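Local coordinates for TetR family transcriptional regulator (Clostridium perfringens, PDB 6AZH), which probably binds DNA as a dimer to regulate transcription, and is thought to control genes of fatty acid metabolism, at the interface of chains A and B. Numbering follows the deposited sequence. Chains: chain A/B, TetR family transcriptional regulator.

The interface of chains A and B. Residues chain A 143, 145-146, 149-150; chain B 180, 183-184, 188.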
loop_
_atom_site.group_PDB
_atom_site.type_symbol
_atom_site.label_atom_id
_atom_site.label_comp_id
_atom_site.label_asym_id
_atom_site.label_seq_id
_atom_site.Cartn_x
_atom_site.Cartn_y
_atom_site.Cartn_z
ATOM N N ARG A 143 16.202 -18.449 -2.338
ATOM C CA ARG A 143 15.909 -19.420 -1.289
ATOM C C ARG A 143 14.516 -20.018 -1.467
ATOM O O ARG A 143 13.585 -19.370 -1.963
ATOM C CB ARG A 143 16.019 -18.760 0.094
ATOM C CG ARG A 143 15.022 -17.605 0.313
ATOM C CD ARG A 143 15.019 -17.053 1.761
ATOM N NE ARG A 143 14.399 -17.989 2.693
ATOM C CZ ARG A 143 13.194 -17.844 3.241
ATOM N NH1 ARG A 143 12.441 -16.783 2.976
ATOM N NH2 ARG A 143 12.737 -18.774 4.072
ATOM N N CYS A 145 10.980 -20.775 -0.390
ATOM C CA CYS A 145 10.141 -19.974 0.495
ATOM C C CYS A 145 8.732 -19.976 -0.069
ATOM O O CYS A 145 8.474 -20.519 -1.145
ATOM C CB CYS A 145 10.670 -18.545 0.620
ATOM S SG CYS A 145 10.653 -17.695 -0.974
ATOM N N ASP A 146 7.824 -19.356 0.675
ATOM C CA ASP A 146 6.462 -19.145 0.221
ATOM C C ASP A 146 6.479 -18.162 -0.945
ATOM O O ASP A 146 6.677 -16.959 -0.747
ATOM C CB ASP A 146 5.627 -18.627 1.388
ATOM C CG ASP A 146 4.143 -18.642 1.096
ATOM O OD1 ASP A 146 3.761 -18.335 -0.048
ATOM O OD2 ASP A 146 3.356 -18.960 2.017
ATOM N N LEU A 149 3.599 -15.412 -1.038
ATOM C CA LEU A 149 3.899 -14.407 -0.026
ATOM C C LEU A 149 5.022 -13.493 -0.495
ATOM O O LEU A 149 4.919 -12.267 -0.386
ATOM C CB LEU A 149 4.264 -15.090 1.298
ATOM C CG LEU A 149 4.517 -14.180 2.494
ATOM C CD1 LEU A 149 3.283 -13.329 2.756
ATOM C CD2 LEU A 149 4.871 -14.975 3.749
ATOM N N LEU A 150 6.104 -14.075 -1.025
ATOM C CA LEU A 150 7.220 -13.263 -1.501
ATOM C C LEU A 150 6.799 -12.365 -2.661
ATOM O O LEU A 150 7.099 -11.165 -2.670
ATOM C CB LEU A 150 8.387 -14.160 -1.916
ATOM C CG LEU A 150 9.615 -13.416 -2.439
ATOM C CD1 LEU A 150 10.090 -12.368 -1.428
ATOM C CD2 LEU A 150 10.736 -14.411 -2.738
ATOM N N GLU B 180 8.532 -16.249 7.936
ATOM C CA GLU B 180 8.973 -16.064 6.556
ATOM C C GLU B 180 9.434 -14.637 6.318
ATOM O O GLU B 180 10.517 -14.410 5.768
ATOM C CB GLU B 180 7.849 -16.410 5.573
ATOM C CG GLU B 180 7.520 -17.881 5.471
ATOM C CD GLU B 180 8.011 -18.531 4.183
ATOM O OE1 GLU B 180 8.706 -17.872 3.373
ATOM O OE2 GLU B 180 7.699 -19.726 3.990
ATOM N N ILE B 183 12.891 -13.706 7.960
ATOM C CA ILE B 183 14.048 -14.199 7.206
ATOM C C ILE B 183 14.247 -13.389 5.929
ATOM O O ILE B 183 15.374 -12.985 5.604
ATOM C CB ILE B 183 13.908 -15.702 6.896
ATOM C CG1 ILE B 183 13.975 -16.519 8.186
ATOM C CG2 ILE B 183 15.031 -16.144 5.953
ATOM C CD1 ILE B 183 13.539 -17.969 8.037
ATOM N N ASN B 184 13.158 -13.141 5.187
ATOM C CA ASN B 184 13.263 -12.378 3.941
ATOM C C ASN B 184 13.901 -11.019 4.193
ATOM O O ASN B 184 14.785 -10.583 3.447
ATOM C CB ASN B 184 11.883 -12.178 3.305
ATOM C CG ASN B 184 11.305 -13.443 2.705
ATOM O OD1 ASN B 184 11.967 -14.469 2.624
ATOM N ND2 ASN B 184 10.049 -13.362 2.264
ATOM N N GLY B 188 17.649 -11.678 3.351
ATOM C CA GLY B 188 17.524 -11.567 1.912
ATOM C C GLY B 188 17.054 -12.863 1.296
ATOM O O GLY B 188 16.829 -13.875 1.967
HETATM O O HOH W 1 8.262 -15.741 1.400
#
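A bend at the second torsion of B:Glu180 (chi2 -106°) turns its carboxylate toward the loop of chain A, while A:Arg143, with CG tucked over the main chain and flanked by both N and C (chi1 62°) and a further bend at chi3, swings its guanidinium across helix 174-187 of chain B. The two groups form a long salt bridge, A:Arg143 NH1 lying 3.9 Å from B:Glu180 OE1. That carboxylate oxygen also accepts a nearly straight hydrogen bond from the backbone N of A:Asp146 (3.2 Å), which arrives on the syn side, somewhat out of the carboxylate plane. A water grips OE1 as well and links it to A:Asp146 O and to the side-chain amide ND2 of B:Asn184, tying both chains together around one carboxylate oxygen. The guanidinium is sandwiched: B:Ile183 CG2 sits over the centre of one face, 3.7 Å above the plane, and A:Cys145 CB covers the rim of the opposite face. B:Asn184 crosses the arginine at about a right angle, but the modelled approach of their polar tips is too close to be reliable. Within chain A, A:Asp146 OD1 accepts a hydrogen bond from the backbone N of A:Leu149 (3.1 Å), reached from above the carboxylate plane, and so caps the N-terminal end of helix 147-165; A:Leu149 CD2 packs on B:Glu180 CB. The patch thus joins the loop leading into helix 147-165 of one subunit to the C-terminal half of helix 174-187 of the other, within a two-fold interface typical of TetR-family dimers.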